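Local coordinates for uncharacterized protein (Desulfovibrio piger ATCC 29098, PDB 4Z48), which is of unknown function but belongs to the LolA-like family, whose best-known member, LolA, carries lipoproteins across the periplasm, so it may bind lipid-like ligands, at residues K77-W81 with Y238-L244. Numbering follows the deposited sequence.
Sequences KYLVW and YFEHSAL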
loop_
_atom_site.group_PDB
_atom_site.type_symbol
_atom_site.label_atom_id
_atom_site.label_comp_id
_atom_site.label_asym_id
_atom_site.label_seq_id
_atom_site.Cartn_x
_atom_site.Cartn_y
_atom_site.Cartn_z
ATOM N N LYS A 77 -5.219 -16.051 -2.818
ATOM C CA LYS A 77 -5.869 -15.134 -1.907
ATOM C C LYS A 77 -4.899 -14.687 -0.813
ATOM O O LYS A 77 -4.184 -15.511 -0.245
ATOM C CB LYS A 77 -7.111 -15.756 -1.260
ATOM C CG LYS A 77 -8.267 -16.074 -2.206
ATOM C CD LYS A 77 -9.296 -16.883 -1.449
ATOM C CE LYS A 77 -10.609 -16.976 -2.166
ATOM N NZ LYS A 77 -11.681 -17.487 -1.272
ATOM N N TYR A 78 -4.890 -13.388 -0.532
ATOM C CA TYR A 78 -4.139 -12.779 0.573
ATOM C C TYR A 78 -5.102 -12.221 1.582
ATOM O O TYR A 78 -5.995 -11.467 1.207
ATOM C CB TYR A 78 -3.206 -11.667 0.105
ATOM C CG TYR A 78 -1.992 -12.166 -0.620
ATOM C CD1 TYR A 78 -2.068 -12.568 -1.956
ATOM C CD2 TYR A 78 -0.742 -12.183 0.003
ATOM C CE1 TYR A 78 -0.939 -13.006 -2.641
ATOM C CE2 TYR A 78 0.391 -12.621 -0.675
ATOM C CZ TYR A 78 0.295 -12.997 -2.005
ATOM O OH TYR A 78 1.416 -13.417 -2.676
ATOM N N LEU A 79 -4.938 -12.604 2.863
ATOM C CA LEU A 79 -5.741 -12.085 3.967
ATOM C C LEU A 79 -4.820 -11.193 4.822
ATOM O O LEU A 79 -3.761 -11.642 5.232
ATOM C CB LEU A 79 -6.379 -13.216 4.797
ATOM C CG LEU A 79 -7.244 -12.803 6.012
ATOM C CD1 LEU A 79 -8.367 -11.857 5.620
ATOM C CD2 LEU A 79 -7.842 -14.024 6.680
ATOM N N VAL A 80 -5.177 -9.915 5.011
ATOM C CA VAL A 80 -4.330 -9.007 5.780
ATOM C C VAL A 80 -5.136 -8.431 6.932
ATOM O O VAL A 80 -6.240 -7.932 6.711
ATOM C CB VAL A 80 -3.711 -7.860 4.923
ATOM C CG1 VAL A 80 -2.722 -7.034 5.748
ATOM C CG2 VAL A 80 -3.085 -8.366 3.617
ATOM N N TRP A 81 -4.604 -8.552 8.154
ATOM C CA TRP A 81 -5.144 -7.962 9.383
ATOM C C TRP A 81 -4.123 -6.928 9.835
ATOM O O TRP A 81 -3.077 -7.275 10.402
ATOM C CB TRP A 81 -5.400 -9.022 10.457
ATOM C CG TRP A 81 -6.491 -10.002 10.168
ATOM C CD1 TRP A 81 -7.311 -10.044 9.075
ATOM C CD2 TRP A 81 -6.850 -11.128 10.984
ATOM N NE1 TRP A 81 -8.168 -11.116 9.168
ATOM C CE2 TRP A 81 -7.911 -11.795 10.332
ATOM C CE3 TRP A 81 -6.400 -11.612 12.232
ATOM C CZ2 TRP A 81 -8.521 -12.930 10.868
ATOM C CZ3 TRP A 81 -6.996 -12.745 12.763
ATOM C CH2 TRP A 81 -8.045 -13.393 12.083
ATOM N N TYR A 238 -15.706 -12.086 4.663
ATOM C CA TYR A 238 -14.604 -11.924 3.708
ATOM C C TYR A 238 -13.258 -11.853 4.413
ATOM O O TYR A 238 -12.235 -12.087 3.783
ATOM C CB TYR A 238 -14.767 -10.611 2.924
ATOM C CG TYR A 238 -15.793 -10.598 1.818
ATOM C CD1 TYR A 238 -15.513 -11.158 0.573
ATOM C CD2 TYR A 238 -16.989 -9.902 1.964
ATOM C CE1 TYR A 238 -16.440 -11.110 -0.466
ATOM C CE2 TYR A 238 -17.913 -9.824 0.923
ATOM C CZ TYR A 238 -17.633 -10.428 -0.292
ATOM O OH TYR A 238 -18.550 -10.360 -1.318
ATOM N N PHE A 239 -13.255 -11.457 5.697
ATOM C CA PHE A 239 -12.026 -11.198 6.443
ATOM C C PHE A 239 -11.727 -12.249 7.517
ATOM O O PHE A 239 -10.808 -12.062 8.321
ATOM C CB PHE A 239 -12.079 -9.765 7.041
ATOM C CG PHE A 239 -12.610 -8.786 6.013
ATOM C CD1 PHE A 239 -11.803 -8.348 4.963
ATOM C CD2 PHE A 239 -13.932 -8.362 6.052
ATOM C CE1 PHE A 239 -12.301 -7.475 3.992
ATOM C CE2 PHE A 239 -14.439 -7.522 5.058
ATOM C CZ PHE A 239 -13.618 -7.078 4.040
ATOM N N GLU A 240 -12.459 -13.367 7.507
ATOM C CA GLU A 240 -12.204 -14.456 8.449
ATOM C C GLU A 240 -11.185 -15.395 7.841
ATOM O O GLU A 240 -11.160 -15.577 6.611
ATOM C CB GLU A 240 -13.489 -15.205 8.800
ATOM C CG GLU A 240 -14.332 -14.494 9.844
ATOM C CD GLU A 240 -15.783 -14.937 9.906
ATOM O OE1 GLU A 240 -16.073 -16.112 9.579
ATOM O OE2 GLU A 240 -16.633 -14.101 10.290
ATOM N N HIS A 241 -10.368 -16.025 8.699
ATOM C CA HIS A 241 -9.333 -16.968 8.267
ATOM C C HIS A 241 -9.923 -18.070 7.370
ATOM O O HIS A 241 -9.234 -18.514 6.448
ATOM C CB HIS A 241 -8.576 -17.557 9.471
ATOM C CG HIS A 241 -7.216 -18.052 9.104
ATOM N ND1 HIS A 241 -6.948 -19.406 9.017
ATOM C CD2 HIS A 241 -6.107 -17.359 8.759
ATOM C CE1 HIS A 241 -5.680 -19.500 8.644
ATOM N NE2 HIS A 241 -5.133 -18.293 8.469
ATOM N N SER A 242 -11.237 -18.392 7.560
ATOM C CA SER A 242 -12.047 -19.352 6.786
ATOM C C SER A 242 -12.269 -18.926 5.325
ATOM O O SER A 242 -12.492 -19.795 4.488
ATOM C CB SER A 242 -13.406 -19.569 7.448
ATOM O OG SER A 242 -14.199 -18.392 7.487
ATOM N N ALA A 243 -12.216 -17.615 5.011
ATOM C CA ALA A 243 -12.369 -17.121 3.633
ATOM C C ALA A 243 -11.184 -17.581 2.738
ATOM O O ALA A 243 -11.308 -17.585 1.509
ATOM C CB ALA A 243 -12.478 -15.604 3.621
ATOM N N LEU A 244 -10.053 -18.002 3.364
ATOM C CA LEU A 244 -8.865 -18.462 2.651
ATOM C C LEU A 244 -9.086 -19.861 2.048
ATOM O O LEU A 244 -9.275 -19.930 0.839
ATOM C CB LEU A 244 -7.603 -18.403 3.530
ATOM C CG LEU A 244 -7.108 -16.982 3.833
ATOM C CD1 LEU A 244 -6.068 -16.994 4.927
ATOM C CD2 LEU A 244 -6.535 -16.318 2.602
#
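The C-terminal tail of this LolA-like fold lies across one face of strand 77-82, and the alternate residues Lys-77, Leu-79 and Trp-81 reach over to hold it. At one end the indole edge of Trp-81 gives its N-H to the carbonyl of Phe-239: NE1 sits 2.9 Å from Phe-239 O, in the carbonyl plane, though the hydrogen bond is bent, with an N-H...O angle of 142°, and the oxygen lies slightly out of the ring plane. At the other end Lys-77, its chain extended beyond CG, runs alongside the turn until NZ comes 2.8 Å from Ala-243 O, almost straight in line with that C=O. Between these two polar grips sits Leu-79. Its chi1 of 179°, CG anti to the backbone N, carries CG out towards the tail; from there CD1 rests 3.6 Å from Phe-239 O, while CD2 packs 3.7 Å from His-241 CA. The Leu-244 side chain reaches toward the strand, its CD1 3.8 Å from Leu-79 CB and its CD2 also 3.8 Å from Lys-77 O. Backbone hydrogen bonds from Ala-243 N to Glu-240 O and from Leu-244 N to His-241 O close the turn. Strand 77-82 runs between strands 60-69 and 91-96, and both neighbours share in the packing: Trp-93 meets the rings of Trp-81 and His-241 edge-to-face and also touches Leu-244, while Tyr-62 stacks on Trp-81. On the reverse face of the strand, Tyr-78 packs against Phe-114 and Met-115.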